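Local coordinates for genome polyprotein (Chicken sicinivirus JSY, PDB 6QWT) that probably synthesises viral RNA on an RNA template, being the 3Dpol RNA-dependent RNA polymerase piece of the viral polyprotein, at residues C145-K158 and T172-A185. Sequence-based numbering, arbitrary orientation.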
ATOM      1  N   CYS A 145     -13.584 -21.204  -2.660  1.00 28.19           N
ATOM      2  CA  CYS A 145     -13.354 -19.969  -1.921  1.00 31.19           C
ATOM      3  C   CYS A 145     -14.549 -19.030  -2.018  1.00 32.60           C
ATOM      4  O   CYS A 145     -14.851 -18.309  -1.059  1.00 32.57           O
ATOM      5  CB  CYS A 145     -12.090 -19.278  -2.432  1.00 28.26           C
ATOM      6  SG  CYS A 145     -11.560 -17.888  -1.415  1.00 29.76           S
ATOM      7  N   LEU A 146     -15.238 -19.029  -3.160  1.00 30.81           N
ATOM      8  CA  LEU A 146     -16.406 -18.168  -3.317  1.00 35.30           C
ATOM      9  C   LEU A 146     -17.548 -18.593  -2.404  1.00 36.90           C
ATOM     10  O   LEU A 146     -18.369 -17.757  -2.010  1.00 36.03           O
ATOM     11  CB  LEU A 146     -16.858 -18.166  -4.775  1.00 29.81           C
ATOM     12  CG  LEU A 146     -15.939 -17.426  -5.745  1.00 29.62           C
ATOM     13  CD1 LEU A 146     -16.331 -17.729  -7.182  1.00 31.29           C
ATOM     14  CD2 LEU A 146     -15.975 -15.927  -5.472  1.00 28.11           C
ATOM     15  N   HIS A 147     -17.617 -19.878  -2.052  1.00 33.56           N
ATOM     16  CA  HIS A 147     -18.652 -20.368  -1.154  1.00 38.05           C
ATOM     17  C   HIS A 147     -18.214 -20.400   0.304  1.00 34.50           C
ATOM     18  O   HIS A 147     -19.071 -20.396   1.195  1.00 32.57           O
ATOM     19  CB  HIS A 147     -19.099 -21.768  -1.585  1.00 37.94           C
ATOM     20  CG  HIS A 147     -19.867 -21.782  -2.871  1.00 47.36           C
ATOM     21  ND1 HIS A 147     -19.266 -21.975  -4.096  1.00 49.59           N
ATOM     22  CD2 HIS A 147     -21.188 -21.614  -3.121  1.00 42.98           C
ATOM     23  CE1 HIS A 147     -20.183 -21.930  -5.046  1.00 50.95           C
ATOM     24  NE2 HIS A 147     -21.358 -21.711  -4.482  1.00 48.38           N
ATOM     25  N   ASN A 148     -16.912 -20.421   0.562  1.00 32.04           N
ATOM     26  CA  ASN A 148     -16.372 -20.470   1.914  1.00 32.89           C
ATOM     27  C   ASN A 148     -14.946 -19.934   1.892  1.00 34.49           C
ATOM     28  O   ASN A 148     -13.997 -20.703   1.690  1.00 36.50           O
ATOM     29  CB  ASN A 148     -16.414 -21.901   2.457  1.00 36.51           C
ATOM     30  CG  ASN A 148     -15.729 -22.036   3.803  1.00 43.27           C
ATOM     31  OD1 ASN A 148     -15.827 -21.152   4.654  1.00 43.56           O
ATOM     32  ND2 ASN A 148     -15.031 -23.150   4.002  1.00 40.69           N
ATOM     33  N   PRO A 149     -14.753 -18.622   2.071  1.00 34.25           N
ATOM     34  CA  PRO A 149     -13.402 -18.055   1.962  1.00 31.38           C
ATOM     35  C   PRO A 149     -12.508 -18.439   3.133  1.00 31.27           C
ATOM     36  O   PRO A 149     -12.279 -17.635   4.042  1.00 31.67           O
ATOM     37  CB  PRO A 149     -13.661 -16.543   1.913  1.00 28.29           C
ATOM     38  CG  PRO A 149     -14.961 -16.363   2.634  1.00 27.53           C
ATOM     39  CD  PRO A 149     -15.774 -17.596   2.345  1.00 28.97           C
ATOM     40  N   ASP A 150     -11.992 -19.670   3.104  1.00 28.24           N
ATOM     41  CA  ASP A 150     -11.174 -20.245   4.173  1.00 30.13           C
ATOM     42  C   ASP A 150      -9.767 -20.459   3.620  1.00 27.17           C
ATOM     43  O   ASP A 150      -9.521 -21.418   2.882  1.00 31.27           O
ATOM     44  CB  ASP A 150     -11.795 -21.553   4.662  1.00 32.71           C
ATOM     45  CG  ASP A 150     -11.079 -22.136   5.868  1.00 31.82           C
ATOM     46  OD1 ASP A 150     -10.215 -21.451   6.453  1.00 36.25           O
ATOM     47  OD2 ASP A 150     -11.392 -23.286   6.238  1.00 43.33           O
ATOM     48  N   TYR A 151      -8.842 -19.574   3.979  1.00 23.15           N
ATOM     49  CA  TYR A 151      -7.516 -19.591   3.376  1.00 24.72           C
ATOM     50  C   TYR A 151      -6.520 -18.944   4.331  1.00 26.86           C
ATOM     51  O   TYR A 151      -6.897 -18.266   5.291  1.00 25.34           O
ATOM     52  CB  TYR A 151      -7.518 -18.880   2.016  1.00 24.64           C
ATOM     53  CG  TYR A 151      -7.936 -17.429   2.085  1.00 22.91           C
ATOM     54  CD1 TYR A 151      -6.999 -16.426   2.303  1.00 24.56           C
ATOM     55  CD2 TYR A 151      -9.267 -17.060   1.933  1.00 24.19           C
ATOM     56  CE1 TYR A 151      -7.375 -15.099   2.372  1.00 25.78           C
ATOM     57  CE2 TYR A 151      -9.652 -15.731   1.998  1.00 26.43           C
ATOM     58  CZ  TYR A 151      -8.699 -14.757   2.219  1.00 27.27           C
ATOM     59  OH  TYR A 151      -9.068 -13.434   2.287  1.00 28.14           O
ATOM     60  N   PHE A 152      -5.237 -19.149   4.036  1.00 25.30           N
ATOM     61  CA  PHE A 152      -4.133 -18.697   4.874  1.00 23.55           C
ATOM     62  C   PHE A 152      -3.343 -17.602   4.170  1.00 26.04           C
ATOM     63  O   PHE A 152      -3.017 -17.730   2.985  1.00 24.38           O
ATOM     64  CB  PHE A 152      -3.185 -19.855   5.206  1.00 25.43           C
ATOM     65  CG  PHE A 152      -3.707 -20.800   6.251  1.00 24.26           C
ATOM     66  CD1 PHE A 152      -3.536 -20.528   7.598  1.00 24.48           C
ATOM     67  CD2 PHE A 152      -4.346 -21.974   5.884  1.00 23.98           C
ATOM     68  CE1 PHE A 152      -4.007 -21.401   8.561  1.00 25.24           C
ATOM     69  CE2 PHE A 152      -4.818 -22.852   6.846  1.00 24.66           C
ATOM     70  CZ  PHE A 152      -4.646 -22.564   8.184  1.00 21.45           C
ATOM     71  N   TYR A 153      -3.027 -16.535   4.901  1.00 24.18           N
ATOM     72  CA  TYR A 153      -1.984 -15.608   4.484  1.00 22.44           C
ATOM     73  C   TYR A 153      -0.629 -16.158   4.915  1.00 28.49           C
ATOM     74  O   TYR A 153      -0.472 -16.612   6.053  1.00 26.60           O
ATOM     75  CB  TYR A 153      -2.201 -14.224   5.105  1.00 25.39           C
ATOM     76  CG  TYR A 153      -3.356 -13.433   4.527  1.00 31.23           C
ATOM     77  CD1 TYR A 153      -3.155 -12.516   3.497  1.00 29.48           C
ATOM     78  CD2 TYR A 153      -4.647 -13.594   5.018  1.00 26.81           C
ATOM     79  CE1 TYR A 153      -4.217 -11.786   2.969  1.00 32.09           C
ATOM     80  CE2 TYR A 153      -5.708 -12.873   4.499  1.00 31.83           C
ATOM     81  CZ  TYR A 153      -5.491 -11.971   3.478  1.00 37.83           C
ATOM     82  OH  TYR A 153      -6.556 -11.261   2.969  1.00 34.66           O
ATOM     83  N   THR A 154       0.347 -16.123   4.010  1.00 26.03           N
ATOM     84  CA  THR A 154       1.729 -16.423   4.368  1.00 29.23           C
ATOM     85  C   THR A 154       2.401 -15.152   4.868  1.00 27.64           C
ATOM     86  O   THR A 154       2.388 -14.127   4.180  1.00 31.79           O
ATOM     87  CB  THR A 154       2.506 -16.987   3.177  1.00 30.70           C
ATOM     88  OG1 THR A 154       2.439 -16.067   2.081  1.00 38.42           O
ATOM     89  CG2 THR A 154       1.927 -18.321   2.748  1.00 26.30           C
ATOM     90  N   THR A 155       2.987 -15.219   6.060  1.00 30.77           N
ATOM     91  CA  THR A 155       3.595 -14.064   6.712  1.00 29.72           C
ATOM     92  C   THR A 155       5.113 -14.194   6.696  1.00 27.72           C
ATOM     93  O   THR A 155       5.655 -15.240   7.068  1.00 26.43           O
ATOM     94  CB  THR A 155       3.100 -13.927   8.155  1.00 25.34           C
ATOM     95  OG1 THR A 155       1.670 -13.834   8.164  1.00 28.60           O
ATOM     96  CG2 THR A 155       3.692 -12.688   8.811  1.00 22.83           C
ATOM     97  N   PHE A 156       5.792 -13.129   6.277  1.00 25.60           N
ATOM     98  CA  PHE A 156       7.244 -13.078   6.253  1.00 24.20           C
ATOM     99  C   PHE A 156       7.722 -11.748   6.819  1.00 25.12           C
ATOM    100  O   PHE A 156       6.960 -10.784   6.934  1.00 24.54           O
ATOM    101  CB  PHE A 156       7.800 -13.252   4.829  1.00 24.83           C
ATOM    102  CG  PHE A 156       7.436 -14.562   4.187  1.00 30.97           C
ATOM    103  CD1 PHE A 156       7.960 -15.753   4.666  1.00 30.27           C
ATOM    104  CD2 PHE A 156       6.577 -14.602   3.098  1.00 30.47           C
ATOM    105  CE1 PHE A 156       7.630 -16.960   4.075  1.00 28.96           C
ATOM    106  CE2 PHE A 156       6.243 -15.806   2.504  1.00 33.57           C
ATOM    107  CZ  PHE A 156       6.771 -16.985   2.993  1.00 32.45           C
ATOM    108  N   LEU A 157       9.000 -11.711   7.181  1.00 25.19           N
ATOM    109  CA  LEU A 157       9.667 -10.452   7.478  1.00 25.35           C
ATOM    110  C   LEU A 157      10.043  -9.769   6.169  1.00 25.16           C
ATOM    111  O   LEU A 157      10.618 -10.395   5.269  1.00 21.73           O
ATOM    112  CB  LEU A 157      10.905 -10.701   8.337  1.00 24.90           C
ATOM    113  CG  LEU A 157      10.645 -11.443   9.648  1.00 26.43           C
ATOM    114  CD1 LEU A 157      11.949 -11.780  10.357  1.00 20.08           C
ATOM    115  CD2 LEU A 157       9.735 -10.619  10.547  1.00 25.52           C
ATOM    116  N   LYS A 158       9.697  -8.493   6.051  1.00 29.88           N
ATOM    117  CA  LYS A 158       9.876  -7.788   4.787  1.00 26.52           C
ATOM    118  C   LYS A 158      11.343  -7.430   4.599  1.00 22.96           C
ATOM    119  O   LYS A 158      11.904  -6.636   5.363  1.00 24.16           O
ATOM    120  CB  LYS A 158       9.000  -6.540   4.729  1.00 30.87           C
ATOM    121  CG  LYS A 158       9.001  -5.892   3.347  1.00 27.71           C
ATOM    122  CD  LYS A 158       8.107  -4.662   3.251  1.00 33.18           C
ATOM    123  CE  LYS A 158       7.414  -4.634   1.890  1.00 39.46           C
ATOM    124  NZ  LYS A 158       5.965  -4.341   2.049  1.00 45.98           N
ATOM    125  N   THR A 172      11.502  -4.343  11.911  1.00 25.10           N
ATOM    126  CA  THR A 172      11.300  -4.722  10.522  1.00 26.54           C
ATOM    127  C   THR A 172       9.837  -5.081  10.301  1.00 25.13           C
ATOM    128  O   THR A 172       9.199  -5.692  11.164  1.00 27.22           O
ATOM    129  CB  THR A 172      12.211  -5.887  10.137  1.00 25.87           C
ATOM    130  OG1 THR A 172      11.575  -7.129  10.454  1.00 34.08           O
ATOM    131  CG2 THR A 172      13.513  -5.777  10.901  1.00 20.36           C
ATOM    132  N   ARG A 173       9.308  -4.678   9.150  1.00 22.74           N
ATOM    133  CA  ARG A 173       7.891  -4.825   8.873  1.00 26.99           C
ATOM    134  C   ARG A 173       7.576  -6.244   8.409  1.00 25.27           C
ATOM    135  O   ARG A 173       8.464  -7.049   8.107  1.00 23.40           O
ATOM    136  CB  ARG A 173       7.440  -3.808   7.823  1.00 22.32           C
ATOM    137  CG  ARG A 173       7.766  -2.365   8.180  1.00 23.31           C
ATOM    138  CD  ARG A 173       7.023  -1.392   7.281  1.00 31.32           C
ATOM    139  NE  ARG A 173       7.629  -1.305   5.956  1.00 30.39           N
ATOM    140  CZ  ARG A 173       6.973  -0.946   4.859  1.00 36.09           C
ATOM    141  NH1 ARG A 173       5.686  -0.640   4.930  1.00 34.27           N
ATOM    142  NH2 ARG A 173       7.603  -0.893   3.691  1.00 30.63           N
ATOM    143  N   LEU A 174       6.285  -6.548   8.365  1.00 24.49           N
ATOM    144  CA  LEU A 174       5.796  -7.825   7.875  1.00 24.73           C
ATOM    145  C   LEU A 174       5.239  -7.658   6.468  1.00 29.21           C
ATOM    146  O   LEU A 174       4.668  -6.616   6.134  1.00 32.23           O
ATOM    147  CB  LEU A 174       4.714  -8.385   8.797  1.00 27.10           C
ATOM    148  CG  LEU A 174       5.135  -8.667  10.237  1.00 28.87           C
ATOM    149  CD1 LEU A 174       3.913  -8.724  11.137  1.00 32.60           C
ATOM    150  CD2 LEU A 174       5.923  -9.964  10.311  1.00 24.67           C
ATOM    151  N   ILE A 175       5.426  -8.682   5.642  1.00 27.37           N
ATOM    152  CA  ILE A 175       4.805  -8.759   4.326  1.00 29.79           C
ATOM    153  C   ILE A 175       4.002 -10.049   4.276  1.00 31.29           C
ATOM    154  O   ILE A 175       4.525 -11.127   4.584  1.00 29.29           O
ATOM    155  CB  ILE A 175       5.845  -8.686   3.189  1.00 33.08           C
ATOM    156  CG1 ILE A 175       5.183  -8.934   1.831  1.00 40.89           C
ATOM    157  CG2 ILE A 175       6.996  -9.652   3.427  1.00 28.16           C
ATOM    158  CD1 ILE A 175       6.120  -8.745   0.651  1.00 39.91           C
ATOM    159  N   GLU A 176       2.724  -9.934   3.919  1.00 32.09           N
ATOM    160  CA  GLU A 176       1.804 -11.061   3.950  1.00 27.02           C
ATOM    161  C   GLU A 176       1.149 -11.204   2.586  1.00 30.21           C
ATOM    162  O   GLU A 176       0.690 -10.215   2.008  1.00 35.32           O
ATOM    163  CB  GLU A 176       0.749 -10.877   5.049  1.00 29.85           C
ATOM    164  CG  GLU A 176       1.306 -10.245   6.326  1.00 33.78           C
ATOM    165  CD  GLU A 176       0.490 -10.572   7.564  1.00 37.89           C
ATOM    166  OE1 GLU A 176      -0.003  -9.632   8.223  1.00 41.78           O
ATOM    167  OE2 GLU A 176       0.346 -11.771   7.881  1.00 39.71           O
ATOM    168  N   ALA A 177       1.114 -12.432   2.076  1.00 28.04           N
ATOM    169  CA  ALA A 177       0.606 -12.716   0.741  1.00 29.40           C
ATOM    170  C   ALA A 177      -0.569 -13.681   0.829  1.00 29.43           C
ATOM    171  O   ALA A 177      -0.474 -14.723   1.485  1.00 28.15           O
ATOM    172  CB  ALA A 177       1.705 -13.300  -0.153  1.00 24.54           C
ATOM    173  N   ALA A 178      -1.669 -13.328   0.173  1.00 28.78           N
ATOM    174  CA  ALA A 178      -2.820 -14.208   0.080  1.00 28.89           C
ATOM    175  C   ALA A 178      -2.593 -15.253  -1.009  1.00 25.16           C
ATOM    176  O   ALA A 178      -1.807 -15.038  -1.936  1.00 21.81           O
ATOM    177  CB  ALA A 178      -4.079 -13.397  -0.215  1.00 24.97           C
ATOM    178  N   PRO A 179      -3.260 -16.402  -0.918  1.00 25.97           N
ATOM    179  CA  PRO A 179      -3.097 -17.428  -1.953  1.00 25.61           C
ATOM    180  C   PRO A 179      -3.816 -17.046  -3.240  1.00 24.95           C
ATOM    181  O   PRO A 179      -4.743 -16.233  -3.256  1.00 25.14           O
ATOM    182  CB  PRO A 179      -3.711 -18.681  -1.320  1.00 25.31           C
ATOM    183  CG  PRO A 179      -4.667 -18.164  -0.302  1.00 26.11           C
ATOM    184  CD  PRO A 179      -4.109 -16.860   0.196  1.00 23.00           C
ATOM    185  N   ILE A 180      -3.373 -17.674  -4.335  1.00 26.26           N
ATOM    186  CA  ILE A 180      -3.821 -17.279  -5.670  1.00 29.32           C
ATOM    187  C   ILE A 180      -5.324 -17.505  -5.836  1.00 27.83           C
ATOM    188  O   ILE A 180      -6.014 -16.716  -6.493  1.00 26.22           O
ATOM    189  CB  ILE A 180      -3.004 -18.017  -6.751  1.00 28.90           C
ATOM    190  CG1 ILE A 180      -3.471 -17.620  -8.154  1.00 32.44           C
ATOM    191  CG2 ILE A 180      -3.075 -19.532  -6.555  1.00 26.41           C
ATOM    192  CD1 ILE A 180      -3.288 -16.146  -8.467  1.00 31.25           C
ATOM    193  N   HIS A 181      -5.861 -18.573  -5.238  1.00 26.44           N
ATOM    194  CA  HIS A 181      -7.292 -18.827  -5.381  1.00 26.73           C
ATOM    195  C   HIS A 181      -8.122 -17.829  -4.581  1.00 28.19           C
ATOM    196  O   HIS A 181      -9.241 -17.497  -4.986  1.00 27.81           O
ATOM    197  CB  HIS A 181      -7.633 -20.266  -4.974  1.00 31.34           C
ATOM    198  CG  HIS A 181      -7.351 -20.585  -3.538  1.00 29.41           C
ATOM    199  ND1 HIS A 181      -6.073 -20.725  -3.040  1.00 29.08           N
ATOM    200  CD2 HIS A 181      -8.186 -20.822  -2.497  1.00 30.84           C
ATOM    201  CE1 HIS A 181      -6.131 -21.020  -1.753  1.00 28.28           C
ATOM    202  NE2 HIS A 181      -7.402 -21.083  -1.399  1.00 31.85           N
ATOM    203  N   ALA A 182      -7.596 -17.334  -3.457  1.00 28.47           N
ATOM    204  CA  ALA A 182      -8.294 -16.283  -2.723  1.00 26.56           C
ATOM    205  C   ALA A 182      -8.195 -14.944  -3.443  1.00 27.75           C
ATOM    206  O   ALA A 182      -9.109 -14.116  -3.343  1.00 25.45           O
ATOM    207  CB  ALA A 182      -7.736 -16.161  -1.307  1.00 22.37           C
ATOM    208  N   ILE A 183      -7.102 -14.716  -4.171  1.00 28.14           N
ATOM    209  CA  ILE A 183      -6.942 -13.457  -4.888  1.00 25.11           C
ATOM    210  C   ILE A 183      -7.893 -13.393  -6.076  1.00 28.20           C
ATOM    211  O   ILE A 183      -8.537 -12.364  -6.318  1.00 27.16           O
ATOM    212  CB  ILE A 183      -5.474 -13.277  -5.313  1.00 26.80           C
ATOM    213  CG1 ILE A 183      -4.662 -12.699  -4.152  1.00 27.13           C
ATOM    214  CG2 ILE A 183      -5.365 -12.385  -6.541  1.00 24.58           C
ATOM    215  CD1 ILE A 183      -3.218 -13.115  -4.158  1.00 30.97           C
ATOM    216  N   ILE A 184      -8.014 -14.491  -6.823  1.00 23.96           N
ATOM    217  CA  ILE A 184      -8.897 -14.506  -7.984  1.00 24.46           C
ATOM    218  C   ILE A 184     -10.356 -14.396  -7.554  1.00 26.19           C
ATOM    219  O   ILE A 184     -11.150 -13.686  -8.183  1.00 27.45           O
ATOM    220  CB  ILE A 184      -8.636 -15.765  -8.830  1.00 24.32           C
ATOM    221  CG1 ILE A 184      -7.227 -15.712  -9.425  1.00 26.29           C
ATOM    222  CG2 ILE A 184      -9.663 -15.886  -9.940  1.00 25.96           C
ATOM    223  CD1 ILE A 184      -6.808 -16.987 -10.119  1.00 31.53           C
ATOM    224  N   ALA A 185     -10.734 -15.085  -6.472  1.00 24.71           N
ATOM    225  CA  ALA A 185     -12.088 -14.937  -5.946  1.00 22.37           C
ATOM    226  C   ALA A 185     -12.351 -13.504  -5.502  1.00 23.52           C
ATOM    227  O   ALA A 185     -13.443 -12.968  -5.719  1.00 23.85           O
ATOM    228  CB  ALA A 185     -12.313 -15.908  -4.787  1.00 21.75           C
TER
HETATM  229  O   HOH W   1      -7.978 -22.167   1.056  1.00 34.56           O
HETATM  230  O   HOH W   2      -0.994 -17.458   1.261  1.00 23.33           O
HETATM  231  O   HOH W   3      11.125  -4.456   6.897  1.00 23.46           O
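The side chains of T155 and E176 leave the same face of the sheet abreast, and T155 OG1 donates a hydrogen bond to E176 OE2; the modelled separation, 2.5 Å, is unusually short and its exact value doubtful. E176 OE2 is also hydrogen-bonded to H280 ND1 of the neighbouring strand 277-282. On the other face of the sheet, a chi1 of 56° folds the T154 hydroxyl back over its own main chain, bringing OG1 to 3.3 Å from A177 O. That carbonyl therefore accepts both T154 N and T154 OG1, which arrive from opposite faces of its plane, and takes a further bond from a water that also bridges to F152 O. Backbone pairing continues through F156 and I175 and ends with K158 N bonding R173 O, 2.8 Å at 173°. There K158 CD lies over one face of the R173 guanidinium, whose NH2 is salt-bridged to E160. Past the strands, A182 CB lies 3.5 Å from the centroid of the Y151 ring, almost straight above it, in a CH-pi contact; P179 CD packs obliquely against Y151 CD1 (3.6 Å), and Y151 OH bonds S274. Farther on, L146 CD2 and C145 SG close on A185 CB, where the helices at this end of the antiparallel pair meet. By sequence, edge strand 174-177 probably belongs to motif F of the fingers, which lines the NTP entry route in picornaviral polymerases.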